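Local coordinates for nird-like protein (Hydrogenobacter thermophilus, PDB 4CH7), which decarboxylates siroheme to 12,18-didecarboxysiroheme, releasing two molecules of carbon dioxide, as a step in the biosynthesis of heme d1, at residues H52-L62 against I175-L185; I253-Y263 against N274-K282. All coordinates share one frame; numbering follows the deposited sequence.

Overall arrangement
After three N-terminal helices the chain reaches residues 52-62, with the short strand 53-57, and then builds the first AsnC-like domain. Contact 1 closes a loop of 112 intervening residues when the end of helix 170-179 and the segment after it return to that strand. Contact 2 opens only later, in the second AsnC-like domain, and joins strands 259-264 and 275-281 as a local hairpin. The two loops therefore follow in series, neither enclosing nor crossing the other. The centres of the two contacts lie about 27 Å apart on opposite sides of the chain's centre: contact 1 ties strand 53-57 to helix 170-179, contact 2 pairs two neighbouring strands of the eight-stranded antiparallel barrel.

Contact 1: residues H52-L62 against I175-L185; sequences HIAPIYDSRLL and IVSITQGSFPL
V176 lies against the ring of Y57, with its CG2 4.0 Å from the ring centroid and 28° off the normal, a CH-pi contact over one face. The same methyl group meets L62 tip to tip, 3.8 Å from CD2, so this valine fills the angle between strand 53-57 and the residues that follow it. Further along, I53 packs its CG1 on F183 CB and its CG2 on L185 CD2, while P55 CG and CD both lie 3.2 Å from T179 O. At the polar edge Y57 OH donates to T179 OG1 at 2.5 Å. T179 OG1 in turn donates to I175 O from above the carbonyl plane, a chain of two hydrogen bonds ending on an oxygen that also accepts from T179 N. A nearly straight bond, F183 N to I53 O at 2.7 Å and 170°, fastens the segment after the helix to the strand. The N-to-C directions of strand 53-57 and helix 175-179 differ by 152°, their axes 9.8 Å apart at closest. The strand also pairs antiparallel with strand 217-222, and L208 of helix 201-213 touches Y57, consistent with a joint between the two helix-turn-helix regions.

Contact 2: residues I253-Y263 against N274-K282; sequences IAGFKGVSHCY and NLFAMMHGK
G258 to Y263 and F276 to H280 pair as the antiparallel arms of a hairpin; the axes of strands 259-263 and 275-281 approach to 4.6 Å, their N-to-C directions 169° apart. V259 with M279 and C262 with A277 are non-hydrogen-bonded pairs; Y263 with F276 is a hydrogen-bonded one, bonded both ways between N and O. The register slips by one residue between V259 and C262, which identifies a beta bulge. Around it S260 N donates to M278 O at 3.0 Å, and M278 N to H261 O at 2.9 Å, so one residue opposite serves two successive residues. A type II turn from F256 to V259 leads into the strand, and G258 has positive phi, 95°, with H280 N bonded to its carbonyl.

Among the side chains, the H280 imidazole lies with one face over this glycine, G258 O standing 3.7 Å above the ring plane; chi1 of 55° swings the ring back over the turn. Selenomethionine M278 bends at chi2 and chi3 and crosses Y263 at about a right angle, its CG in plane at the ring edge, 4.0 Å from CE1. The Y263 side chain is about 7 Å from that of H93, the inferred active-site residue. On the face bearing C262, V259 and M279 lie side by side, while I253 brings CG2 to 3.9 Å from A277 CB and meets L275 tip to tip.

Chemically the hairpin is two-sided: the apolar C262 face is backed by I294 of helix 284-297, as expected for an AsnC-like alpha/beta unit, and Y263 and F276 point the other way. At the bulge, S260 OG gives M278 O a second, longer bond of 3.3 Å from above the carbonyl plane, so two donors of one residue grip this oxygen.

Contact 1: residues H52-L62 against I175-L185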
loop_
_atom_site.group_PDB
_atom_site.type_symbol
_atom_site.label_atom_id
_atom_site.label_comp_id
_atom_site.label_asym_id
_atom_site.label_seq_id
_atom_site.Cartn_x
_atom_site.Cartn_y
_atom_site.Cartn_z
ATOM N N HIS A 52 3.007 14.701 1.496
ATOM C CA HIS A 52 3.791 14.300 0.348
ATOM C C HIS A 52 3.033 14.577 -0.936
ATOM O O HIS A 52 1.863 14.970 -0.915
ATOM C CB HIS A 52 4.113 12.810 0.453
ATOM C CG HIS A 52 5.481 12.449 -0.034
ATOM N ND1 HIS A 52 5.688 11.621 -1.114
ATOM C CD2 HIS A 52 6.706 12.801 0.415
ATOM C CE1 HIS A 52 6.984 11.476 -1.311
ATOM N NE2 HIS A 52 7.628 12.183 -0.395
ATOM N N ILE A 53 3.724 14.373 -2.049
ATOM C CA ILE A 53 3.149 14.493 -3.375
ATOM C C ILE A 53 4.027 13.654 -4.293
ATOM O O ILE A 53 5.236 13.871 -4.377
ATOM C CB ILE A 53 3.075 15.968 -3.825
ATOM C CG1 ILE A 53 2.685 16.076 -5.297
ATOM C CG2 ILE A 53 4.383 16.699 -3.540
ATOM C CD1 ILE A 53 2.068 17.414 -5.631
ATOM N N ALA A 54 3.426 12.667 -4.949
ATOM C CA ALA A 54 4.209 11.636 -5.615
ATOM C C ALA A 54 3.389 10.870 -6.633
ATOM O O ALA A 54 2.159 10.892 -6.591
ATOM C CB ALA A 54 4.783 10.671 -4.581
ATOM N N PRO A 55 4.076 10.196 -7.566
ATOM C CA PRO A 55 3.397 9.244 -8.445
ATOM C C PRO A 55 2.878 8.067 -7.637
ATOM O O PRO A 55 3.508 7.687 -6.648
ATOM C CB PRO A 55 4.521 8.765 -9.367
ATOM C CG PRO A 55 5.525 9.877 -9.363
ATOM C CD PRO A 55 5.478 10.425 -7.967
ATOM N N ILE A 56 1.744 7.506 -8.041
ATOM C CA ILE A 56 1.255 6.273 -7.436
ATOM C C ILE A 56 1.305 5.168 -8.486
ATOM O O ILE A 56 0.625 5.244 -9.512
ATOM C CB ILE A 56 -0.175 6.417 -6.850
ATOM C CG1 ILE A 56 -0.143 7.146 -5.504
ATOM C CG2 ILE A 56 -0.810 5.055 -6.640
ATOM C CD1 ILE A 56 0.045 8.642 -5.601
ATOM N N TYR A 57 2.129 4.156 -8.236
ATOM C CA TYR A 57 2.286 3.048 -9.172
ATOM C C TYR A 57 1.475 1.840 -8.718
ATOM O O TYR A 57 1.337 1.601 -7.517
ATOM C CB TYR A 57 3.763 2.668 -9.309
ATOM C CG TYR A 57 4.592 3.683 -10.066
ATOM C CD1 TYR A 57 4.617 3.687 -11.451
ATOM C CD2 TYR A 57 5.353 4.633 -9.396
ATOM C CE1 TYR A 57 5.368 4.607 -12.152
ATOM C CE2 TYR A 57 6.109 5.561 -10.090
ATOM C CZ TYR A 57 6.113 5.540 -11.468
ATOM O OH TYR A 57 6.861 6.456 -12.169
ATOM N N ASP A 58 0.932 1.088 -9.671
ATOM C CA ASP A 58 0.195 -0.126 -9.340
ATOM C C ASP A 58 1.174 -1.261 -9.055
ATOM O O ASP A 58 1.957 -1.644 -9.923
ATOM C CB ASP A 58 -0.760 -0.507 -10.471
ATOM C CG ASP A 58 -1.603 -1.719 -10.138
ATOM O OD1 ASP A 58 -1.092 -2.849 -10.259
ATOM O OD2 ASP A 58 -2.779 -1.541 -9.764
ATOM N N SER A 59 1.119 -1.786 -7.834
ATOM C CA SER A 59 2.059 -2.807 -7.367
ATOM C C SER A 59 2.205 -4.002 -8.312
ATOM O O SER A 59 3.315 -4.333 -8.728
ATOM C CB SER A 59 1.660 -3.286 -5.969
ATOM O OG SER A 59 2.526 -4.301 -5.502
ATOM N N ARG A 60 1.091 -4.643 -8.651
ATOM C CA ARG A 60 1.137 -5.841 -9.487
ATOM C C ARG A 60 1.474 -5.549 -10.952
ATOM O O ARG A 60 2.075 -6.383 -11.632
ATOM C CB ARG A 60 -0.158 -6.655 -9.371
ATOM C CG ARG A 60 -1.442 -5.876 -9.616
ATOM C CD ARG A 60 -2.635 -6.814 -9.739
ATOM N NE ARG A 60 -2.494 -7.720 -10.874
ATOM C CZ ARG A 60 -2.926 -7.451 -12.101
ATOM N NH1 ARG A 60 -3.536 -6.301 -12.356
ATOM N NH2 ARG A 60 -2.751 -8.332 -13.075
ATOM N N LEU A 61 1.091 -4.371 -11.433
ATOM C CA LEU A 61 1.397 -3.977 -12.807
ATOM C C LEU A 61 2.883 -3.654 -12.970
ATOM O O LEU A 61 3.412 -3.654 -14.084
ATOM C CB LEU A 61 0.509 -2.811 -13.253
ATOM C CG LEU A 61 -0.953 -3.219 -13.449
ATOM C CD1 LEU A 61 -1.854 -2.037 -13.754
ATOM C CD2 LEU A 61 -1.053 -4.261 -14.547
ATOM N N LEU A 62 3.550 -3.392 -11.849
ATOM C CA LEU A 62 5.002 -3.265 -11.830
ATOM C C LEU A 62 5.634 -4.649 -11.928
ATOM O O LEU A 62 6.797 -4.788 -12.311
ATOM C CB LEU A 62 5.475 -2.572 -10.549
ATOM C CG LEU A 62 5.138 -1.091 -10.370
ATOM C CD1 LEU A 62 5.579 -0.580 -9.007
ATOM C CD2 LEU A 62 5.771 -0.270 -11.472
ATOM N N ILE A 175 12.980 4.263 -14.508
ATOM C CA ILE A 175 11.992 5.340 -14.500
ATOM C C ILE A 175 11.188 5.326 -13.201
ATOM O O ILE A 175 11.123 6.331 -12.494
ATOM C CB ILE A 175 11.033 5.240 -15.706
ATOM C CG1 ILE A 175 11.746 5.631 -17.000
ATOM C CG2 ILE A 175 9.816 6.126 -15.501
ATOM C CD1 ILE A 175 10.874 5.520 -18.238
ATOM N N VAL A 176 10.580 4.181 -12.895
ATOM C CA VAL A 176 9.855 3.996 -11.641
ATOM C C VAL A 176 10.765 4.248 -10.439
ATOM O O VAL A 176 10.370 4.916 -9.483
ATOM C CB VAL A 176 9.248 2.582 -11.546
ATOM C CG1 VAL A 176 8.674 2.336 -10.162
ATOM C CG2 VAL A 176 8.173 2.394 -12.601
ATOM N N SER A 177 11.986 3.724 -10.511
ATOM C CA SER A 177 12.962 3.847 -9.430
ATOM C C SER A 177 13.221 5.290 -8.994
ATOM O O SER A 177 13.191 5.601 -7.801
ATOM C CB SER A 177 14.279 3.183 -9.835
ATOM O OG SER A 177 15.294 3.447 -8.885
ATOM N N ILE A 178 13.459 6.169 -9.964
ATOM C CA ILE A 178 13.842 7.547 -9.665
ATOM C C ILE A 178 12.665 8.522 -9.553
ATOM O O ILE A 178 12.821 9.623 -9.025
ATOM C CB ILE A 178 14.843 8.104 -10.702
ATOM C CG1 ILE A 178 14.123 8.512 -11.989
ATOM C CG2 ILE A 178 15.948 7.095 -10.991
ATOM C CD1 ILE A 178 14.852 9.584 -12.767
ATOM N N THR A 179 11.494 8.123 -10.048
ATOM C CA THR A 179 10.316 8.995 -10.028
ATOM C C THR A 179 9.385 8.744 -8.840
ATOM O O THR A 179 8.572 9.599 -8.499
ATOM C CB THR A 179 9.488 8.881 -11.330
ATOM O OG1 THR A 179 9.089 7.520 -11.542
ATOM C CG2 THR A 179 10.287 9.374 -12.524
ATOM N N GLN A 180 9.515 7.578 -8.212
ATOM C CA GLN A 180 8.590 7.146 -7.161
ATOM C C GLN A 180 8.562 8.041 -5.917
ATOM O O GLN A 180 7.579 8.037 -5.174
ATOM C CB GLN A 180 8.878 5.696 -6.752
ATOM C CG GLN A 180 10.289 5.460 -6.211
ATOM C CD GLN A 180 10.556 4.003 -5.875
ATOM O OE1 GLN A 180 9.677 3.297 -5.381
ATOM N NE2 GLN A 180 11.775 3.548 -6.140
ATOM N N GLY A 181 9.625 8.809 -5.697
ATOM C CA GLY A 181 9.736 9.631 -4.501
ATOM C C GLY A 181 8.962 10.934 -4.552
ATOM O O GLY A 181 7.999 11.059 -5.306
ATOM N N SER A 182 9.384 11.901 -3.741
ATOM C CA SER A 182 8.731 13.207 -3.683
ATOM C C SER A 182 8.765 13.928 -5.025
ATOM O O SER A 182 9.832 14.117 -5.606
ATOM C CB SER A 182 9.392 14.089 -2.621
ATOM O OG SER A 182 9.105 13.639 -1.311
ATOM N N PHE A 183 7.593 14.330 -5.507
ATOM C CA PHE A 183 7.496 15.097 -6.741
ATOM C C PHE A 183 8.035 16.496 -6.492
ATOM O O PHE A 183 7.541 17.204 -5.611
ATOM C CB PHE A 183 6.043 15.166 -7.207
ATOM C CG PHE A 183 5.879 15.594 -8.638
ATOM C CD1 PHE A 183 6.386 14.814 -9.674
ATOM C CD2 PHE A 183 5.192 16.759 -8.953
ATOM C CE1 PHE A 183 6.229 15.200 -10.995
ATOM C CE2 PHE A 183 5.028 17.152 -10.270
ATOM C CZ PHE A 183 5.547 16.367 -11.295
ATOM N N PRO A 184 9.062 16.894 -7.262
ATOM C CA PRO A 184 9.697 18.203 -7.083
ATOM C C PRO A 184 8.689 19.339 -7.207
ATOM O O PRO A 184 7.905 19.359 -8.158
ATOM C CB PRO A 184 10.693 18.268 -8.245
ATOM C CG PRO A 184 10.975 16.836 -8.600
ATOM C CD PRO A 184 9.674 16.122 -8.361
ATOM N N LEU A 185 8.705 20.268 -6.257
ATOM C CA LEU A 185 7.822 21.422 -6.323
ATOM C C LEU A 185 8.515 22.554 -7.070
ATOM O O LEU A 185 8.889 23.569 -6.481
ATOM C CB LEU A 185 7.385 21.858 -4.924
ATOM C CG LEU A 185 6.598 20.804 -4.143
ATOM C CD1 LEU A 185 5.985 21.380 -2.878
ATOM C CD2 LEU A 185 5.531 20.184 -5.022
#

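Contact 2: residues I253-Y263 against N274-K282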
loop_
_atom_site.group_PDB
_atom_site.type_symbol
_atom_site.label_atom_id
_atom_site.label_comp_id
_atom_site.label_asym_id
_atom_site.label_seq_id
_atom_site.Cartn_x
_atom_site.Cartn_y
_atom_site.Cartn_z
ATOM N N ILE A 253 -20.895 -1.921 4.944
ATOM C CA ILE A 253 -19.835 -1.700 5.923
ATOM C C ILE A 253 -19.103 -0.373 5.680
ATOM O O ILE A 253 -18.746 0.334 6.624
ATOM C CB ILE A 253 -18.834 -2.885 5.917
ATOM C CG1 ILE A 253 -19.526 -4.175 6.365
ATOM C CG2 ILE A 253 -17.643 -2.607 6.812
ATOM C CD1 ILE A 253 -18.623 -5.396 6.354
ATOM N N ALA A 254 -18.901 -0.032 4.410
ATOM C CA ALA A 254 -18.207 1.197 4.033
ATOM C C ALA A 254 -18.945 2.457 4.484
ATOM O O ALA A 254 -18.342 3.524 4.605
ATOM C CB ALA A 254 -17.977 1.234 2.531
ATOM N N GLY A 255 -20.247 2.333 4.725
ATOM C CA GLY A 255 -21.057 3.471 5.125
ATOM C C GLY A 255 -20.884 3.875 6.577
ATOM O O GLY A 255 -21.337 4.945 6.987
ATOM N N PHE A 256 -20.219 3.029 7.358
ATOM C CA PHE A 256 -20.083 3.271 8.791
ATOM C C PHE A 256 -18.854 4.091 9.169
ATOM O O PHE A 256 -17.766 3.889 8.623
ATOM C CB PHE A 256 -20.060 1.948 9.558
ATOM C CG PHE A 256 -21.400 1.286 9.668
ATOM C CD1 PHE A 256 -22.252 1.592 10.719
ATOM C CD2 PHE A 256 -21.807 0.350 8.727
ATOM C CE1 PHE A 256 -23.489 0.984 10.829
ATOM C CE2 PHE A 256 -23.045 -0.265 8.828
ATOM C CZ PHE A 256 -23.888 0.053 9.880
ATOM N N LYS A 257 -19.041 5.015 10.109
ATOM C CA LYS A 257 -17.920 5.677 10.764
ATOM C C LYS A 257 -17.156 4.609 11.521
ATOM O O LYS A 257 -17.759 3.712 12.112
ATOM C CB LYS A 257 -18.410 6.746 11.740
ATOM C CG LYS A 257 -19.017 7.970 11.077
ATOM C CD LYS A 257 -19.560 8.933 12.119
ATOM C CE LYS A 257 -20.200 10.147 11.467
ATOM N NZ LYS A 257 -21.141 10.836 12.389
ATOM N N GLY A 258 -15.832 4.692 11.500
ATOM C CA GLY A 258 -15.020 3.675 12.137
ATOM C C GLY A 258 -14.564 2.609 11.160
ATOM O O GLY A 258 -13.817 1.703 11.529
ATOM N N VAL A 259 -15.022 2.711 9.913
ATOM C CA VAL A 259 -14.614 1.777 8.867
ATOM C C VAL A 259 -13.825 2.483 7.767
ATOM O O VAL A 259 -14.328 3.412 7.134
ATOM C CB VAL A 259 -15.825 1.066 8.233
ATOM C CG1 VAL A 259 -15.390 0.262 7.014
ATOM C CG2 VAL A 259 -16.506 0.169 9.250
ATOM N N SER A 260 -12.591 2.039 7.543
ATOM C CA SER A 260 -11.756 2.592 6.483
ATOM C C SER A 260 -11.680 1.643 5.287
ATOM O O SER A 260 -12.682 1.393 4.616
ATOM C CB SER A 260 -10.353 2.902 7.009
ATOM O OG SER A 260 -9.821 1.812 7.740
ATOM N N HIS A 261 -10.492 1.109 5.031
ATOM C CA HIS A 261 -10.273 0.259 3.863
ATOM C C HIS A 261 -10.970 -1.092 3.955
ATOM O O HIS A 261 -11.026 -1.709 5.020
ATOM C CB HIS A 261 -8.777 0.048 3.630
ATOM C CG HIS A 261 -8.019 1.319 3.422
ATOM N ND1 HIS A 261 -8.135 2.075 2.275
ATOM C CD2 HIS A 261 -7.133 1.969 4.213
ATOM C CE1 HIS A 261 -7.355 3.137 2.371
ATOM N NE2 HIS A 261 -6.736 3.096 3.537
ATOM N N CYS A 262 -11.500 -1.543 2.822
ATOM C CA CYS A 262 -12.061 -2.881 2.717
ATOM C C CYS A 262 -11.311 -3.664 1.647
ATOM O O CYS A 262 -10.931 -3.114 0.611
ATOM C CB CYS A 262 -13.554 -2.829 2.392
ATOM S SG CYS A 262 -14.565 -2.117 3.705
ATOM N N TYR A 263 -11.086 -4.946 1.912
ATOM C CA TYR A 263 -10.388 -5.808 0.971
ATOM C C TYR A 263 -11.177 -7.091 0.800
ATOM O O TYR A 263 -11.974 -7.455 1.667
ATOM C CB TYR A 263 -8.990 -6.145 1.486
ATOM C CG TYR A 263 -8.156 -4.942 1.860
ATOM C CD1 TYR A 263 -8.236 -4.388 3.130
ATOM C CD2 TYR A 263 -7.281 -4.365 0.949
ATOM C CE1 TYR A 263 -7.478 -3.292 3.480
ATOM C CE2 TYR A 263 -6.516 -3.269 1.293
ATOM C CZ TYR A 263 -6.620 -2.736 2.558
ATOM O OH TYR A 263 -5.862 -1.643 2.906
ATOM N N ASN A 274 -13.334 -14.101 3.625
ATOM C CA ASN A 274 -13.109 -13.530 2.300
ATOM C C ASN A 274 -13.302 -12.012 2.250
ATOM O O ASN A 274 -12.960 -11.369 1.254
ATOM C CB ASN A 274 -14.001 -14.214 1.259
ATOM C CG ASN A 274 -15.476 -14.162 1.622
ATOM O OD1 ASN A 274 -15.835 -14.067 2.793
ATOM N ND2 ASN A 274 -16.340 -14.234 0.614
ATOM N N LEU A 275 -13.857 -11.440 3.318
ATOM C CA LEU A 275 -14.019 -9.988 3.391
ATOM C C LEU A 275 -13.243 -9.386 4.558
ATOM O O LEU A 275 -13.447 -9.761 5.714
ATOM C CB LEU A 275 -15.497 -9.593 3.472
ATOM C CG LEU A 275 -15.779 -8.090 3.526
ATOM C CD1 LEU A 275 -15.115 -7.376 2.369
ATOM C CD2 LEU A 275 -17.267 -7.822 3.517
ATOM N N PHE A 276 -12.346 -8.456 4.237
ATOM C CA PHE A 276 -11.553 -7.760 5.245
ATOM C C PHE A 276 -12.034 -6.318 5.339
ATOM O O PHE A 276 -12.259 -5.666 4.317
ATOM C CB PHE A 276 -10.063 -7.776 4.885
ATOM C CG PHE A 276 -9.404 -9.132 5.011
ATOM C CD1 PHE A 276 -10.135 -10.310 4.883
ATOM C CD2 PHE A 276 -8.041 -9.221 5.259
ATOM C CE1 PHE A 276 -9.520 -11.552 4.996
ATOM C CE2 PHE A 276 -7.417 -10.457 5.377
ATOM C CZ PHE A 276 -8.159 -11.624 5.244
ATOM N N ALA A 277 -12.202 -5.821 6.560
ATOM C CA ALA A 277 -12.609 -4.432 6.761
ATOM C C ALA A 277 -11.870 -3.809 7.932
ATOM O O ALA A 277 -12.101 -4.175 9.085
ATOM C CB ALA A 277 -14.113 -4.331 6.969
HETATM N N MSE A 278 -10.987 -2.860 7.632
HETATM C CA MSE A 278 -10.232 -2.176 8.672
HETATM C C MSE A 278 -11.166 -1.332 9.524
HETATM O O MSE A 278 -11.823 -0.418 9.027
HETATM C CB MSE A 278 -9.146 -1.290 8.064
HETATM C CG MSE A 278 -8.153 -2.015 7.164
HETATM SE SE MSE A 278 -7.371 -3.602 7.969
HETATM C CE MSE A 278 -8.464 -4.936 7.082
HETATM N N MSE A 279 -11.232 -1.653 10.810
HETATM C CA MSE A 279 -12.036 -0.870 11.736
HETATM C C MSE A 279 -11.147 -0.076 12.685
HETATM O O MSE A 279 -10.005 -0.455 12.960
HETATM C CB MSE A 279 -12.996 -1.762 12.529
HETATM C CG MSE A 279 -14.191 -2.282 11.737
HETATM SE SE MSE A 279 -15.212 -3.590 12.738
HETATM C CE MSE A 279 -16.593 -3.975 11.438
ATOM N N HIS A 280 -11.679 1.040 13.168
ATOM C CA HIS A 280 -11.014 1.828 14.191
ATOM C C HIS A 280 -12.073 2.428 15.098
ATOM O O HIS A 280 -13.216 2.632 14.682
ATOM C CB HIS A 280 -10.146 2.930 13.573
ATOM C CG HIS A 280 -10.886 3.831 12.635
ATOM N ND1 HIS A 280 -10.579 3.926 11.295
ATOM C CD2 HIS A 280 -11.918 4.685 12.844
ATOM C CE1 HIS A 280 -11.392 4.796 10.718
ATOM N NE2 HIS A 280 -12.214 5.268 11.637
ATOM N N GLY A 281 -11.697 2.687 16.342
ATOM C CA GLY A 281 -12.598 3.301 17.294
ATOM C C GLY A 281 -11.785 3.931 18.401
ATOM O O GLY A 281 -10.555 3.864 18.390
ATOM N N LYS A 282 -12.466 4.552 19.354
ATOM C CA LYS A 282 -11.787 5.118 20.509
ATOM C C LYS A 282 -11.873 4.130 21.666
ATOM O O LYS A 282 -11.986 4.516 22.831
ATOM C CB LYS A 282 -12.381 6.482 20.860
ATOM C CG LYS A 282 -12.156 7.515 19.756
ATOM C CD LYS A 282 -13.147 8.669 19.813
ATOM C CE LYS A 282 -12.806 9.665 20.905
ATOM N NZ LYS A 282 -13.679 10.871 20.833
#